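Local structure of polyporopepsin (Irpex lacteus, 1WKR) at residues V211-T216 against T311-F316; I191-R196 against F306-T311; A7-V12 against S155-L160. The protein cleaves proteins as a pepsin-like aspartic endopeptidase of broad specificity with milk-clotting activity. One frame throughout, in Å; residues are numbered along the deposited sequence.

Contact 1 of 3, residues V211-T216 against T311-F316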
loop_
_atom_site.group_PDB
_atom_site.type_symbol
_atom_site.label_atom_id
_atom_site.label_comp_id
_atom_site.label_asym_id
_atom_site.label_seq_id
_atom_site.Cartn_x
_atom_site.Cartn_y
_atom_site.Cartn_z
ATOM N N VAL A 211 0.442 -3.072 6.960
ATOM C CA VAL A 211 -0.580 -2.905 5.899
ATOM C C VAL A 211 -0.045 -1.888 4.945
ATOM O O VAL A 211 0.198 -0.721 5.331
ATOM C CB VAL A 211 -1.920 -2.488 6.534
ATOM C CG1 VAL A 211 -2.965 -2.344 5.422
ATOM C CG2 VAL A 211 -2.376 -3.478 7.594
ATOM N N ASP A 212 0.164 -2.285 3.704
ATOM C CA ASP A 212 0.965 -1.477 2.773
ATOM C C ASP A 212 0.311 -1.482 1.389
ATOM O O ASP A 212 0.419 -2.446 0.640
ATOM C CB ASP A 212 2.392 -2.021 2.716
ATOM C CG ASP A 212 3.259 -1.168 1.891
ATOM O OD1 ASP A 212 2.867 -0.084 1.405
ATOM O OD2 ASP A 212 4.498 -1.548 1.673
ATOM N N THR A 213 -0.262 -0.344 1.010
ATOM C CA THR A 213 -0.809 -0.163 -0.323
ATOM C C THR A 213 0.232 -0.298 -1.420
ATOM O O THR A 213 -0.137 -0.550 -2.568
ATOM C CB THR A 213 -1.484 1.216 -0.461
ATOM O OG1 THR A 213 -0.518 2.245 -0.170
ATOM C CG2 THR A 213 -2.690 1.396 0.505
ATOM N N GLY A 214 1.516 -0.022 -1.092
ATOM C CA GLY A 214 2.630 -0.006 -2.059
ATOM C C GLY A 214 3.410 -1.282 -2.094
ATOM O O GLY A 214 4.535 -1.325 -2.640
ATOM N N THR A 215 2.886 -2.371 -1.497
ATOM C CA THR A 215 3.406 -3.740 -1.775
ATOM C C THR A 215 2.317 -4.440 -2.570
ATOM O O THR A 215 1.157 -4.469 -2.158
ATOM C CB THR A 215 3.710 -4.482 -0.485
ATOM O OG1 THR A 215 4.884 -3.913 0.117
ATOM C CG2 THR A 215 4.015 -5.952 -0.718
ATOM N N THR A 216 2.661 -5.033 -3.712
ATOM C CA THR A 216 1.647 -5.641 -4.561
ATOM C C THR A 216 1.028 -6.866 -3.884
ATOM O O THR A 216 -0.196 -7.013 -3.760
ATOM C CB THR A 216 2.227 -6.079 -5.904
ATOM O OG1 THR A 216 2.931 -4.986 -6.496
ATOM C CG2 THR A 216 1.129 -6.532 -6.866
ATOM N N THR A 311 -3.132 -6.429 -3.061
ATOM C CA THR A 311 -3.998 -7.524 -3.442
ATOM C C THR A 311 -4.922 -7.903 -2.302
ATOM O O THR A 311 -6.043 -8.393 -2.548
ATOM C CB THR A 311 -3.192 -8.728 -3.933
ATOM O OG1 THR A 311 -2.108 -9.006 -2.969
ATOM C CG2 THR A 311 -2.619 -8.518 -5.330
ATOM N N PHE A 312 -4.523 -7.683 -1.046
ATOM C CA PHE A 312 -5.407 -7.847 0.091
ATOM C C PHE A 312 -6.386 -6.674 0.159
ATOM O O PHE A 312 -7.617 -6.873 0.362
ATOM C CB PHE A 312 -4.524 -7.905 1.368
ATOM C CG PHE A 312 -5.300 -7.997 2.677
ATOM C CD1 PHE A 312 -5.678 -6.849 3.363
ATOM C CD2 PHE A 312 -5.602 -9.218 3.252
ATOM C CE1 PHE A 312 -6.344 -6.918 4.565
ATOM C CE2 PHE A 312 -6.281 -9.275 4.487
ATOM C CZ PHE A 312 -6.662 -8.105 5.103
ATOM N N LEU A 313 -5.892 -5.452 -0.022
ATOM C CA LEU A 313 -6.708 -4.253 0.114
ATOM C C LEU A 313 -7.685 -4.059 -0.999
ATOM O O LEU A 313 -8.646 -3.300 -0.882
ATOM C CB LEU A 313 -5.787 -3.048 0.254
ATOM C CG LEU A 313 -4.904 -3.089 1.505
ATOM C CD1 LEU A 313 -3.831 -2.019 1.456
ATOM C CD2 LEU A 313 -5.741 -2.946 2.767
ATOM N N GLU A 314 -7.527 -4.767 -2.151
ATOM C CA GLU A 314 -8.575 -4.804 -3.150
ATOM C C GLU A 314 -9.874 -5.414 -2.627
ATOM O O GLU A 314 -10.930 -5.243 -3.231
ATOM C CB GLU A 314 -8.116 -5.538 -4.409
ATOM C CG GLU A 314 -7.147 -4.758 -5.280
ATOM C CD GLU A 314 -6.580 -5.562 -6.412
ATOM O OE1 GLU A 314 -6.201 -6.735 -6.152
ATOM O OE2 GLU A 314 -6.476 -5.082 -7.535
ATOM N N ARG A 315 -9.780 -6.145 -1.514
ATOM C CA ARG A 315 -10.925 -6.830 -0.914
ATOM C C ARG A 315 -11.381 -6.229 0.400
ATOM O O ARG A 315 -12.425 -6.663 0.910
ATOM C CB ARG A 315 -10.598 -8.298 -0.743
ATOM C CG ARG A 315 -10.236 -9.037 -2.027
ATOM C CD ARG A 315 -11.375 -9.116 -3.008
ATOM N NE ARG A 315 -11.036 -9.762 -4.297
ATOM C CZ ARG A 315 -11.744 -10.717 -4.835
ATOM N NH1 ARG A 315 -12.743 -11.368 -4.225
ATOM N NH2 ARG A 315 -11.389 -11.141 -6.079
ATOM N N PHE A 316 -10.654 -5.276 0.988
ATOM C CA PHE A 316 -10.987 -4.696 2.291
ATOM C C PHE A 316 -10.752 -3.239 2.272
ATOM O O PHE A 316 -9.686 -2.754 1.815
ATOM C CB PHE A 316 -10.168 -5.376 3.393
ATOM C CG PHE A 316 -10.452 -6.868 3.480
ATOM C CD1 PHE A 316 -11.627 -7.312 4.075
ATOM C CD2 PHE A 316 -9.581 -7.796 2.943
ATOM C CE1 PHE A 316 -11.940 -8.628 4.104
ATOM C CE2 PHE A 316 -9.917 -9.152 2.998
ATOM C CZ PHE A 316 -11.082 -9.540 3.553
#
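The second Asp-Thr-Gly loop of the pepsin family, bearing the active-site Asp212, rests here against the short helix 310-313. A type I turn from Asp212 to Thr215 brings the backbone of Gly214 and the hydroxyl of Thr215 to the carboxylate. Asp212 OD1 accepts from Gly214 N at 2.8 Å, which makes an Asx turn, and OD2 meets Thr215 OG1 at 2.9 Å; both donors stand above the carboxylate plane and together they fix its rotation. OD2 is also hydrogen-bonded to a modified side chain of the bound inhibitor pepstatin, while OD1 lies close to OD1 of Asp32, the other active-site residue, so the pair would be expected to share a proton or otherwise shift its ionisation.

Thr213 shows the hydroxyl grip of this family, the fireman's grip. Its OG1, turned between the backbone N and the carbonyl carbon (chi1 58°), is hydrogen-bonded to Val31 O and Thr33 N, either side of Asp32, and that rotation leaves CG2 for the helix. Thr33 OG1 returns the bond to Val211 O. CG2 of Thr213 meets Leu313 CD1 obliquely at 3.7 Å. The other branch of Leu313, CD2, packs 3.9 Å from CG1 of Val211, so the forked leucine tip reaches both residues flanking Asp212.

The polar half of the contact lies at Thr216, whose carbonyl oxygen takes two bonds from Thr311. Thr311 N, in the first turn of the helix, approaches almost along the C=O axis at 3.1 Å (C=O...N angle 161°). Thr311 OG1 comes in the carbonyl plane onto a lone pair, 2.9 Å from Thr216 O, and is bonded to Thr218 OG1 as well. Thr216 OG1 looks the other way, to Val12 O and the inhibitor backbone.

Contact 2 of 3, residues I191-R196 against F306-T311. Unlike the reference sequence in segment 191-196: Ser194 (reference Thr).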
loop_
_atom_site.group_PDB
_atom_site.type_symbol
_atom_site.label_atom_id
_atom_site.label_comp_id
_atom_site.label_asym_id
_atom_site.label_seq_id
_atom_site.Cartn_x
_atom_site.Cartn_y
_atom_site.Cartn_z
ATOM N N ILE A 191 0.310 -3.761 12.494
ATOM C CA ILE A 191 -0.731 -4.384 13.286
ATOM C C ILE A 191 -0.282 -5.795 13.692
ATOM O O ILE A 191 0.658 -6.345 13.127
ATOM C CB ILE A 191 -2.093 -4.476 12.520
ATOM C CG1 ILE A 191 -1.981 -5.406 11.300
ATOM C CG2 ILE A 191 -2.540 -3.068 12.063
ATOM C CD1 ILE A 191 -3.298 -5.680 10.626
ATOM N N ASN A 192 -0.994 -6.368 14.653
ATOM C CA ASN A 192 -0.899 -7.767 14.951
ATOM C C ASN A 192 -2.004 -8.547 14.278
ATOM O O ASN A 192 -3.148 -8.068 14.264
ATOM C CB ASN A 192 -0.953 -7.962 16.483
ATOM C CG ASN A 192 0.158 -7.188 17.171
ATOM O OD1 ASN A 192 -0.197 -6.435 18.206
ATOM N ND2 ASN A 192 1.303 -7.211 16.752
ATOM N N GLN A 193 -1.692 -9.727 13.722
ATOM C CA GLN A 193 -2.753 -10.567 13.165
ATOM C C GLN A 193 -2.292 -12.014 13.201
ATOM O O GLN A 193 -1.083 -12.275 13.353
ATOM C CB GLN A 193 -3.100 -10.165 11.705
ATOM C CG GLN A 193 -2.152 -10.736 10.678
ATOM C CD GLN A 193 -2.409 -10.170 9.276
ATOM O OE1 GLN A 193 -3.304 -9.348 9.076
ATOM N NE2 GLN A 193 -1.632 -10.645 8.309
ATOM N N SER A 194 -3.209 -12.943 12.967
ATOM C CA SER A 194 -2.891 -14.307 12.626
ATOM C C SER A 194 -3.577 -14.660 11.319
ATOM O O SER A 194 -4.511 -13.982 10.896
ATOM C CB SER A 194 -3.311 -15.269 13.737
ATOM O OG SER A 194 -4.727 -15.341 13.743
ATOM N N ILE A 195 -3.121 -15.749 10.700
ATOM C CA ILE A 195 -3.658 -16.244 9.452
ATOM C C ILE A 195 -3.851 -17.748 9.543
ATOM O O ILE A 195 -2.913 -18.477 9.953
ATOM C CB ILE A 195 -2.724 -15.914 8.230
ATOM C CG1 ILE A 195 -2.284 -14.432 8.225
ATOM C CG2 ILE A 195 -3.464 -16.263 6.923
ATOM C CD1 ILE A 195 -1.268 -14.162 7.078
ATOM N N ARG A 196 -5.002 -18.218 9.139
ATOM C CA ARG A 196 -5.260 -19.667 8.985
ATOM C C ARG A 196 -5.794 -19.930 7.624
ATOM O O ARG A 196 -6.374 -19.060 6.935
ATOM C CB ARG A 196 -6.190 -20.160 10.084
ATOM C CG ARG A 196 -7.429 -19.965 9.934
ATOM C CD ARG A 196 -8.438 -20.991 10.886
ATOM N NE ARG A 196 -9.777 -20.571 10.500
ATOM C CZ ARG A 196 -10.386 -19.555 10.941
ATOM N NH1 ARG A 196 -9.730 -18.779 11.876
ATOM N NH2 ARG A 196 -11.541 -19.125 10.639
ATOM N N PHE A 306 4.727 -10.031 8.006
ATOM C CA PHE A 306 3.782 -10.066 6.887
ATOM C C PHE A 306 3.610 -8.650 6.328
ATOM O O PHE A 306 3.862 -7.677 7.077
ATOM C CB PHE A 306 2.380 -10.673 7.313
ATOM C CG PHE A 306 1.675 -9.832 8.349
ATOM C CD1 PHE A 306 0.943 -8.707 8.014
ATOM C CD2 PHE A 306 1.755 -10.175 9.704
ATOM C CE1 PHE A 306 0.302 -7.941 8.947
ATOM C CE2 PHE A 306 1.098 -9.418 10.656
ATOM C CZ PHE A 306 0.384 -8.317 10.291
ATOM N N ILE A 307 3.155 -8.607 5.107
ATOM C CA ILE A 307 2.710 -7.324 4.484
ATOM C C ILE A 307 1.349 -7.631 3.863
ATOM O O ILE A 307 1.267 -8.394 2.876
ATOM C CB ILE A 307 3.692 -6.762 3.459
ATOM C CG1 ILE A 307 5.063 -6.526 4.084
ATOM C CG2 ILE A 307 3.128 -5.468 2.906
ATOM C CD1 ILE A 307 6.145 -6.030 3.153
ATOM N N ASN A 308 0.294 -7.003 4.384
ATOM C CA ASN A 308 -1.030 -7.059 3.733
ATOM C C ASN A 308 -0.995 -5.985 2.648
ATOM O O ASN A 308 -1.106 -4.779 2.934
ATOM C CB ASN A 308 -2.156 -6.817 4.729
ATOM C CG ASN A 308 -2.262 -7.859 5.812
ATOM O OD1 ASN A 308 -1.647 -8.928 5.773
ATOM N ND2 ASN A 308 -3.080 -7.562 6.831
ATOM N N GLY A 309 -0.809 -6.416 1.396
ATOM C CA GLY A 309 -0.576 -5.510 0.273
ATOM C C GLY A 309 -1.780 -5.162 -0.505
ATOM O O GLY A 309 -2.924 -5.385 -0.093
ATOM N N LEU A 310 -1.528 -4.536 -1.662
ATOM C CA LEU A 310 -2.607 -4.093 -2.573
ATOM C C LEU A 310 -3.591 -5.188 -2.879
ATOM O O LEU A 310 -4.782 -4.934 -2.909
ATOM C CB LEU A 310 -1.898 -3.608 -3.881
ATOM C CG LEU A 310 -2.802 -3.162 -5.020
ATOM C CD1 LEU A 310 -1.991 -2.211 -5.914
ATOM C CD2 LEU A 310 -3.298 -4.334 -5.858
ATOM N N THR A 311 -3.132 -6.429 -3.061
ATOM C CA THR A 311 -3.998 -7.524 -3.442
ATOM C C THR A 311 -4.922 -7.903 -2.302
ATOM O O THR A 311 -6.043 -8.393 -2.548
ATOM C CB THR A 311 -3.192 -8.728 -3.933
ATOM O OG1 THR A 311 -2.108 -9.006 -2.969
ATOM C CG2 THR A 311 -2.619 -8.518 -5.330
#
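Gln193 leaves its strand with CG in the crowded position between the backbone N and the carbonyl carbon (chi1 81°) and then runs extended, while Phe306 takes the same crowded first torsion and Asn308 has CG anti to its carbonyl carbon. The glutamine chain is thereby laid over one face of the phenyl ring and its tip is delivered to the asparagine. The strands 191-196 and 306-308 themselves cross nearly at right angles (96°) with axes 9.6 Å apart, too far for backbone pairing, so side chains bridge the two. Strand 207-211 pairs with both and joins them within the C-terminal lobe.

Over the ring, Gln193 CG makes a CH-pi contact, 3.8 Å from the Phe306 centroid. The amide follows, stacked flat with its plane 14° from that of the ring, and Gln193 NE2 lies above the ring centre, 3.2 Å from CD1 of Phe306. Ile191 works differently: its CG1 comes to the ring edge, in plane, 3.9 Å from Phe306 CZ. Tip to tip, the two amides close a ring of two hydrogen bonds. Asn308 ND2 reaches Gln193 OE1 at 2.9 Å, almost straight, and Gln193 NE2 reaches Asn308 OD1 at 3.1 Å, somewhat more bent. Each acceptor is met in its carbonyl plane on a lone pair.

Donor answers acceptor on both sides, so the two orientations are coupled: turning one amide alone would set N against N and O against O. The pair gives each buried amide one donor and one acceptor bond and holds the Gln193 amide plane flat over the Phe306 ring.

Contact 3 of 3, residues A7-V12 against S155-L160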
loop_
_atom_site.group_PDB
_atom_site.type_symbol
_atom_site.label_atom_id
_atom_site.label_comp_id
_atom_site.label_asym_id
_atom_site.label_seq_id
_atom_site.Cartn_x
_atom_site.Cartn_y
_atom_site.Cartn_z
ATOM N N ALA A 7 -8.388 7.190 -7.398
ATOM C CA ALA A 7 -7.092 6.487 -7.547
ATOM C C ALA A 7 -7.269 5.399 -8.624
ATOM O O ALA A 7 -8.325 4.781 -8.774
ATOM C CB ALA A 7 -6.698 5.848 -6.200
ATOM N N THR A 8 -6.195 5.184 -9.346
ATOM C CA THR A 8 -6.195 4.305 -10.490
ATOM C C THR A 8 -5.359 3.059 -10.231
ATOM O O THR A 8 -4.218 3.133 -9.809
ATOM C CB THR A 8 -5.637 5.020 -11.716
ATOM O OG1 THR A 8 -6.511 6.132 -12.001
ATOM C CG2 THR A 8 -5.678 4.191 -12.945
ATOM N N ASN A 9 -5.999 1.900 -10.481
ATOM C CA ASN A 9 -5.386 0.587 -10.301
ATOM C C ASN A 9 -4.501 0.313 -11.476
ATOM O O ASN A 9 -5.021 0.167 -12.620
ATOM C CB ASN A 9 -6.513 -0.441 -10.183
ATOM C CG ASN A 9 -6.036 -1.801 -9.778
ATOM O OD1 ASN A 9 -4.983 -2.260 -10.221
ATOM N ND2 ASN A 9 -6.805 -2.511 -8.948
ATOM N N GLN A 10 -3.198 0.184 -11.272
ATOM C CA GLN A 10 -2.211 -0.172 -12.306
ATOM C C GLN A 10 -1.698 -1.591 -12.083
ATOM O O GLN A 10 -0.569 -1.913 -12.462
ATOM C CB GLN A 10 -1.035 0.820 -12.339
ATOM C CG GLN A 10 -1.474 2.261 -12.611
ATOM C CD GLN A 10 -0.328 3.226 -12.922
ATOM O OE1 GLN A 10 -0.541 4.121 -13.752
ATOM N NE2 GLN A 10 0.811 3.023 -12.312
ATOM N N LEU A 11 -2.490 -2.425 -11.419
ATOM C CA LEU A 11 -2.276 -3.868 -11.236
ATOM C C LEU A 11 -1.235 -4.146 -10.180
ATOM O O LEU A 11 -1.495 -4.924 -9.224
ATOM C CB LEU A 11 -1.846 -4.598 -12.563
ATOM C CG LEU A 11 -2.726 -4.299 -13.739
ATOM C CD1 LEU A 11 -2.270 -5.156 -14.947
ATOM C CD2 LEU A 11 -4.206 -4.473 -13.457
ATOM N N VAL A 12 -0.065 -3.547 -10.277
ATOM C CA VAL A 12 1.004 -3.712 -9.274
ATOM C C VAL A 12 0.977 -2.620 -8.228
ATOM O O VAL A 12 1.626 -2.730 -7.176
ATOM C CB VAL A 12 2.395 -3.862 -9.920
ATOM C CG1 VAL A 12 2.421 -5.143 -10.825
ATOM C CG2 VAL A 12 2.814 -2.664 -10.748
ATOM N N SER A 155 -7.673 0.995 -14.353
ATOM C CA SER A 155 -9.027 1.274 -13.990
ATOM C C SER A 155 -9.073 2.244 -12.855
ATOM O O SER A 155 -8.484 1.982 -11.772
ATOM C CB SER A 155 -9.715 -0.025 -13.528
ATOM O OG SER A 155 -9.751 -1.111 -14.485
ATOM N N THR A 156 -9.714 3.371 -13.035
ATOM C CA THR A 156 -9.842 4.352 -11.962
ATOM C C THR A 156 -11.009 3.914 -11.091
ATOM O O THR A 156 -12.126 4.395 -11.197
ATOM C CB THR A 156 -10.028 5.806 -12.511
ATOM O OG1 THR A 156 -8.902 6.069 -13.359
ATOM C CG2 THR A 156 -10.013 6.838 -11.364
ATOM N N ASN A 157 -10.726 2.983 -10.202
ATOM C CA ASN A 157 -11.788 2.336 -9.397
ATOM C C ASN A 157 -11.523 2.487 -7.903
ATOM O O ASN A 157 -12.246 1.895 -7.094
ATOM C CB ASN A 157 -11.937 0.871 -9.767
ATOM C CG ASN A 157 -10.739 0.021 -9.381
ATOM O OD1 ASN A 157 -9.817 0.507 -8.708
ATOM N ND2 ASN A 157 -10.733 -1.287 -9.696
ATOM N N GLY A 158 -10.586 3.352 -7.525
ATOM C CA GLY A 158 -10.174 3.522 -6.108
ATOM C C GLY A 158 -10.414 4.911 -5.628
ATOM O O GLY A 158 -10.782 5.838 -6.398
ATOM N N GLU A 159 -10.177 5.113 -4.330
ATOM C CA GLU A 159 -10.402 6.440 -3.707
ATOM C C GLU A 159 -9.541 6.577 -2.494
ATOM O O GLU A 159 -9.404 5.644 -1.705
ATOM C CB GLU A 159 -11.900 6.629 -3.332
ATOM C CG GLU A 159 -12.203 8.029 -2.767
ATOM C CD GLU A 159 -13.632 8.094 -2.395
ATOM O OE1 GLU A 159 -14.027 7.479 -1.349
ATOM O OE2 GLU A 159 -14.376 8.817 -3.049
ATOM N N LEU A 160 -8.972 7.747 -2.318
ATOM C CA LEU A 160 -8.372 8.200 -1.024
ATOM C C LEU A 160 -9.279 9.215 -0.423
ATOM O O LEU A 160 -9.672 10.168 -1.131
ATOM C CB LEU A 160 -6.984 8.797 -1.218
ATOM C CG LEU A 160 -5.846 7.776 -1.320
ATOM C CD1 LEU A 160 -5.993 6.645 -2.205
ATOM C CD2 LEU A 160 -4.499 8.574 -1.413
#
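Two antiparallel pairs, Ala7 with Gly158 and Asn9 with Ser155, hold these strands together, and a classic beta bulge sets Asn157 and Gly158 both opposite Ala7. The Ala7 end is the tight, buried one. Ala7 N donates to Gly158 O at 2.9 Å from well above the carbonyl plane, whereas Gly158 N returns to Ala7 O at 3.0 Å in the plane of the Ala7 carbonyl. Ala7 CB packs on Leu160 CD1 at 4.1 Å. Toward the other end, Asn9 N binds Ser155 O at 2.8 Å, but the return bond from Ser155 N to Asn9 O stretches to 3.3 Å; Asn9 OD1 accepts from Leu11 N, two residues on, in an Asx turn.

Thr8 and Thr156 lie on the more solvent-accessible side. Both hydroxyls are anti to their own carbonyl carbon, which brings Thr8 OG1 to Thr156 OG1 at 2.8 Å in a hydrogen bond. An alanine at Thr8 would lose that bond and the methyl beside Thr156 OG1, and would probably loosen this outer edge. Strand 3-9 beside strand 155-162 is characteristic of the six-stranded interdomain sheet of pepsin-like proteinases.

How the contacts relate
From the N terminus, contact 3 closes first: residues 7-12 return to 155-160 across 142 residues, and it is complete before the others open. Contact 2 then opens at 191-196 and contact 1 at 211-216; contact 2 closes at 306-311 and contact 1 at 311-316, so these two loops cross and share Thr311. They also touch directly, Asp212 N to Asn308 O at 2.9 Å and Thr215 O to Leu310 N at 2.7 Å. Contact 3 reaches the same region through Asn9 ND2 to Glu314 OE2 at 3.0 Å, and Leu11 and Val12 pack on Leu310. The interdomain sheet, the second catalytic loop and the sheet of strand 190-197 are thus tied together around strand 306-308 and helix 310-313.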